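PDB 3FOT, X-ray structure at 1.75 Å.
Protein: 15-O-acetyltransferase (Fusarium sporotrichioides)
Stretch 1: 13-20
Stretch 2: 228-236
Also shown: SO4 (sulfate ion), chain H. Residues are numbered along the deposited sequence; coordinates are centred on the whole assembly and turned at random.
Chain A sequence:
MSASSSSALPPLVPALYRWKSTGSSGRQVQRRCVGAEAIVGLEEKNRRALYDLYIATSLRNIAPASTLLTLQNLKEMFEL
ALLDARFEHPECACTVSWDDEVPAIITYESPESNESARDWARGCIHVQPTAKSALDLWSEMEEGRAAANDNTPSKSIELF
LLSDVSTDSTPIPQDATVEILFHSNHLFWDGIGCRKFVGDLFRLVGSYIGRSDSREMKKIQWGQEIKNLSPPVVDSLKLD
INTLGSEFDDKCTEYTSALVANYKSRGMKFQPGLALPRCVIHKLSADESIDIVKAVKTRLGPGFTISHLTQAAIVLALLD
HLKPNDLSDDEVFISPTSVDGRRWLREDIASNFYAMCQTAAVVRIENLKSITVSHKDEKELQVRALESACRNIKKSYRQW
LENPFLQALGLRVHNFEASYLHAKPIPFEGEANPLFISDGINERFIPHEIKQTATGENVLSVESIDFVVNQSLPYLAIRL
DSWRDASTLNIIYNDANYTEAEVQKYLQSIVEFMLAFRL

Stretch 1, residues 13-20: VPALYRWK
Stretch 2, residues 228-236: NLSPPVVDS

Arg18 is held on two edges of its guanidinium, by Asp235 on one and a sulfate ion on the other. Its NE lies 2.7 Å from OD2 of Asp235, and its NH2 lies 2.9 Å from OD1 of Asp235, forming a forked salt bridge. The sulfate, probably from the crystallisation liquor, accepts hydrogen bonds from Arg18 NH1 to SO4 O2 and from Arg18 NH2 to SO4 O1, both 2.5 Å. Arg18 is extended (chi1 m, chi2 t, chi3 t, chi4 143°). Its CA-to-CB bond points sideways, so the length of the chain brings the charge to Asp235 (chi1 m, chi2 -38°).

Stretch 1 has a 3-10 segment at 14-16, preceded by a cis peptide bond before Val13. Residues 18-19 are extended. Stretch 2 is extended through 229-232, then has helical phi/psi at 233-235. The CA atoms of Pro14 and Val234 are 5.8 Å apart, those of Arg18 and Pro232 5.7 Å. Residue numbers therefore rise in opposite senses.

Trp19 (chi1 m, chi2 113°) donates from NE1 to Ser230 O at 3.2 Å, nearly straight at 178°. Leu229 CD1 (chi1 m, chi2 t) covers one ring face, 3.9 Å from Trp19 CZ2. Tyr17 CD2 (chi1 m) meets Val234 CG1 (chi1 m) obliquely at 4.0 Å.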

ATOM      1  N   VAL A  13     -17.698   9.013  17.843  1.00 34.79           N
ATOM      2  CA  VAL A  13     -16.596   8.329  18.552  1.00 34.52           C
ATOM      3  C   VAL A  13     -15.240   9.078  18.618  1.00 34.10           C
ATOM      4  O   VAL A  13     -14.289   8.540  19.171  1.00 34.30           O
ATOM      5  CB  VAL A  13     -16.403   6.912  18.051  1.00 34.78           C
ATOM      6  N   PRO A  14     -15.159  10.335  18.131  1.00 33.76           N
ATOM      7  CA  PRO A  14     -13.829  10.939  17.920  1.00 33.40           C
ATOM      8  C   PRO A  14     -12.897  10.883  19.131  1.00 32.79           C
ATOM      9  O   PRO A  14     -11.712  10.579  18.979  1.00 32.46           O
ATOM     10  CB  PRO A  14     -14.150  12.402  17.593  1.00 33.39           C
ATOM     11  CG  PRO A  14     -15.518  12.375  17.072  1.00 34.24           C
ATOM     12  CD  PRO A  14     -16.233  11.286  17.800  1.00 33.68           C
ATOM     13  N   ALA A  15     -13.429  11.187  20.317  1.00 32.31           N
ATOM     14  CA  ALA A  15     -12.645  11.222  21.552  1.00 31.35           C
ATOM     15  C   ALA A  15     -11.874   9.931  21.754  1.00 30.64           C
ATOM     16  O   ALA A  15     -10.696   9.956  22.136  1.00 30.82           O
ATOM     17  CB  ALA A  15     -13.558  11.492  22.756  1.00 32.01           C
ATOM     18  N   LEU A  16     -12.543   8.811  21.467  1.00 29.27           N
ATOM     19  CA  LEU A  16     -11.970   7.471  21.586  1.00 28.39           C
ATOM     20  C   LEU A  16     -10.611   7.265  20.916  1.00 26.46           C
ATOM     21  O   LEU A  16      -9.871   6.384  21.318  1.00 26.44           O
ATOM     22  CB  LEU A  16     -12.937   6.438  21.008  1.00 28.52           C
ATOM     23  CG  LEU A  16     -13.598   5.415  21.920  1.00 29.19           C
ATOM     24  CD1 LEU A  16     -14.308   6.107  23.080  1.00 28.68           C
ATOM     25  CD2 LEU A  16     -14.580   4.586  21.091  1.00 29.58           C
ATOM     26  N   TYR A  17     -10.304   8.073  19.898  1.00 25.44           N
ATOM     27  CA  TYR A  17      -9.141   7.852  19.017  1.00 23.37           C
ATOM     28  C   TYR A  17      -8.036   8.902  19.058  1.00 22.65           C
ATOM     29  O   TYR A  17      -7.180   8.941  18.170  1.00 21.66           O
ATOM     30  CB  TYR A  17      -9.625   7.739  17.558  1.00 24.29           C
ATOM     31  CG  TYR A  17     -10.882   6.946  17.398  1.00 24.68           C
ATOM     32  CD1 TYR A  17     -10.904   5.578  17.676  1.00 23.30           C
ATOM     33  CD2 TYR A  17     -12.063   7.557  16.968  1.00 25.15           C
ATOM     34  CE1 TYR A  17     -12.057   4.842  17.521  1.00 24.15           C
ATOM     35  CE2 TYR A  17     -13.213   6.831  16.823  1.00 24.40           C
ATOM     36  CZ  TYR A  17     -13.205   5.482  17.101  1.00 24.39           C
ATOM     37  OH  TYR A  17     -14.343   4.748  16.959  1.00 27.01           O
ATOM     38  N   ARG A  18      -8.040   9.766  20.068  1.00 20.41           N
ATOM     39  CA  ARG A  18      -7.042  10.819  20.129  1.00 19.98           C
ATOM     40  C   ARG A  18      -5.783  10.338  20.822  1.00 18.84           C
ATOM     41  O   ARG A  18      -5.816   9.360  21.546  1.00 17.92           O
ATOM     42  CB  ARG A  18      -7.611  12.039  20.861  1.00 20.01           C
ATOM     43  CG  ARG A  18      -8.675  12.720  20.046  1.00 21.92           C
ATOM     44  CD  ARG A  18      -9.392  13.825  20.802  1.00 24.20           C
ATOM     45  NE  ARG A  18     -10.403  14.382  19.918  1.00 24.16           N
ATOM     46  CZ  ARG A  18     -11.604  14.789  20.293  1.00 26.22           C
ATOM     47  NH1 ARG A  18     -11.971  14.705  21.566  1.00 27.92           N
ATOM     48  NH2 ARG A  18     -12.436  15.271  19.390  1.00 26.47           N
ATOM     49  N   TRP A  19      -4.671  11.018  20.578  1.00 18.59           N
ATOM     50  CA  TRP A  19      -3.439  10.692  21.285  1.00 18.74           C
ATOM     51  C   TRP A  19      -3.610  11.048  22.768  1.00 19.93           C
ATOM     52  O   TRP A  19      -4.211  12.067  23.088  1.00 20.30           O
ATOM     53  CB  TRP A  19      -2.280  11.477  20.704  1.00 18.16           C
ATOM     54  CG  TRP A  19      -1.796  11.034  19.325  1.00 16.50           C
ATOM     55  CD1 TRP A  19      -1.891  11.737  18.166  1.00 17.24           C
ATOM     56  CD2 TRP A  19      -1.112   9.811  18.999  1.00 16.45           C
ATOM     57  NE1 TRP A  19      -1.307  11.038  17.131  1.00 16.43           N
ATOM     58  CE2 TRP A  19      -0.824   9.851  17.611  1.00 14.70           C
ATOM     59  CE3 TRP A  19      -0.724   8.688  19.737  1.00 14.90           C
ATOM     60  CZ2 TRP A  19      -0.155   8.810  16.948  1.00 15.45           C
ATOM     61  CZ3 TRP A  19      -0.030   7.650  19.075  1.00 15.31           C
ATOM     62  CH2 TRP A  19       0.233   7.724  17.696  1.00 14.31           C
ATOM     63  N   LYS A  20      -3.097  10.196  23.650  1.00 20.66           N
ATOM     64  CA  LYS A  20      -3.157  10.406  25.110  1.00 21.14           C
ATOM     65  C   LYS A  20      -1.769  10.174  25.705  1.00 20.93           C
ATOM     66  O   LYS A  20      -1.148   9.159  25.402  1.00 20.36           O
ATOM     67  CB  LYS A  20      -4.141   9.407  25.724  1.00 21.00           C
ATOM     68  CG  LYS A  20      -4.139   9.344  27.246  1.00 24.06           C
ATOM     69  N   ASN A 228       5.162  15.833  15.810  1.00 13.90           N
ATOM     70  CA  ASN A 228       5.266  15.518  14.370  1.00 14.65           C
ATOM     71  C   ASN A 228       4.501  14.263  13.958  1.00 14.46           C
ATOM     72  O   ASN A 228       4.352  13.989  12.760  1.00 14.74           O
ATOM     73  CB  ASN A 228       6.737  15.406  13.936  1.00 14.10           C
ATOM     74  CG  ASN A 228       7.457  16.742  13.963  1.00 16.01           C
ATOM     75  OD1 ASN A 228       6.829  17.801  13.891  1.00 15.76           O
ATOM     76  ND2 ASN A 228       8.786  16.696  14.000  1.00 15.55           N
ATOM     77  N   LEU A 229       4.054  13.482  14.946  1.00 14.19           N
ATOM     78  CA  LEU A 229       3.091  12.411  14.679  1.00 13.79           C
ATOM     79  C   LEU A 229       1.885  12.964  13.898  1.00 14.09           C
ATOM     80  O   LEU A 229       1.424  14.086  14.146  1.00 13.58           O
ATOM     81  CB  LEU A 229       2.622  11.776  15.980  1.00 14.17           C
ATOM     82  CG  LEU A 229       3.557  10.854  16.755  1.00 14.03           C
ATOM     83  CD1 LEU A 229       3.081  10.683  18.205  1.00 12.02           C
ATOM     84  CD2 LEU A 229       3.704   9.483  16.072  1.00 12.82           C
ATOM     85  N   SER A 230       1.387  12.189  12.933  1.00 14.54           N
ATOM     86  CA  SER A 230       0.210  12.602  12.167  1.00 15.03           C
ATOM     87  C   SER A 230      -0.914  12.770  13.189  1.00 14.83           C
ATOM     88  O   SER A 230      -1.053  11.954  14.113  1.00 14.91           O
ATOM     89  CB  SER A 230      -0.162  11.548  11.095  1.00 15.66           C
ATOM     90  OG  SER A 230       0.817  11.539  10.043  1.00 15.91           O
ATOM     91  N   PRO A 231      -1.709  13.839  13.045  1.00 15.27           N
ATOM     92  CA  PRO A 231      -2.793  14.013  14.004  1.00 15.29           C
ATOM     93  C   PRO A 231      -3.891  12.957  13.822  1.00 15.35           C
ATOM     94  O   PRO A 231      -3.892  12.253  12.788  1.00 14.58           O
ATOM     95  CB  PRO A 231      -3.288  15.432  13.705  1.00 15.31           C
ATOM     96  CG  PRO A 231      -2.947  15.667  12.273  1.00 15.75           C
ATOM     97  CD  PRO A 231      -1.656  14.926  12.051  1.00 15.20           C
ATOM     98  N   PRO A 232      -4.784  12.807  14.823  1.00 14.94           N
ATOM     99  CA  PRO A 232      -5.854  11.829  14.644  1.00 15.29           C
ATOM    100  C   PRO A 232      -6.742  12.193  13.458  1.00 15.07           C
ATOM    101  O   PRO A 232      -7.152  13.355  13.286  1.00 14.50           O
ATOM    102  CB  PRO A 232      -6.611  11.865  15.971  1.00 14.97           C
ATOM    103  CG  PRO A 232      -5.645  12.489  16.963  1.00 15.51           C
ATOM    104  CD  PRO A 232      -4.860  13.470  16.143  1.00 15.09           C
ATOM    105  N   VAL A 233      -7.031  11.197  12.629  1.00 15.40           N
ATOM    106  CA  VAL A 233      -7.738  11.457  11.369  1.00 16.19           C
ATOM    107  C   VAL A 233      -9.113  12.145  11.623  1.00 17.00           C
ATOM    108  O   VAL A 233      -9.504  13.090  10.924  1.00 16.72           O
ATOM    109  CB  VAL A 233      -7.846  10.141  10.523  1.00 16.52           C
ATOM    110  CG1 VAL A 233      -8.602   9.061  11.301  1.00 14.88           C
ATOM    111  CG2 VAL A 233      -8.492  10.404   9.189  1.00 17.86           C
ATOM    112  N   VAL A 234      -9.799  11.707  12.669  1.00 17.23           N
ATOM    113  CA  VAL A 234     -11.134  12.232  12.986  1.00 19.17           C
ATOM    114  C   VAL A 234     -11.107  13.757  13.206  1.00 19.56           C
ATOM    115  O   VAL A 234     -11.948  14.511  12.637  1.00 21.08           O
ATOM    116  CB  VAL A 234     -11.694  11.533  14.227  1.00 19.38           C
ATOM    117  CG1 VAL A 234     -12.150  10.113  13.885  1.00 21.19           C
ATOM    118  N   ASP A 235     -10.102  14.214  13.959  1.00 19.06           N
ATOM    119  CA  ASP A 235      -9.932  15.640  14.271  1.00 18.35           C
ATOM    120  C   ASP A 235      -9.351  16.462  13.125  1.00 18.00           C
ATOM    121  O   ASP A 235      -9.313  17.697  13.196  1.00 18.99           O
ATOM    122  CB  ASP A 235      -9.079  15.787  15.534  1.00 19.40           C
ATOM    123  CG  ASP A 235      -9.725  15.103  16.742  1.00 20.56           C
ATOM    124  OD1 ASP A 235     -10.968  15.168  16.861  1.00 25.09           O
ATOM    125  OD2 ASP A 235      -9.015  14.510  17.563  1.00 24.31           O
ATOM    126  N   SER A 236      -8.921  15.779  12.070  1.00 15.22           N
ATOM    127  CA  SER A 236      -8.267  16.412  10.939  1.00 15.15           C
ATOM    128  C   SER A 236      -9.197  16.663   9.780  1.00 15.26           C
ATOM    129  O   SER A 236      -8.780  17.235   8.765  1.00 16.05           O
ATOM    130  CB  SER A 236      -7.096  15.535  10.458  1.00 14.79           C
ATOM    131  OG  SER A 236      -6.150  15.365  11.499  1.00 13.86           O
TER
HETATM  132  S   SO4 H 526     -15.159  15.509  21.541  1.00 50.48           S
HETATM  133  O1  SO4 H 526     -14.862  15.469  20.106  1.00 49.35           O
HETATM  134  O2  SO4 H 526     -14.363  14.516  22.277  1.00 49.54           O
HETATM  135  O3  SO4 H 526     -14.867  16.835  22.104  1.00 48.96           O
HETATM  136  O4  SO4 H 526     -16.583  15.192  21.731  1.00 50.30           O
HETATM  137  O   HOH W   1     -10.035  11.542  16.810  1.00 23.97           O
HETATM  138  O   HOH W   2      -7.272   8.780  14.784  1.00 19.50           O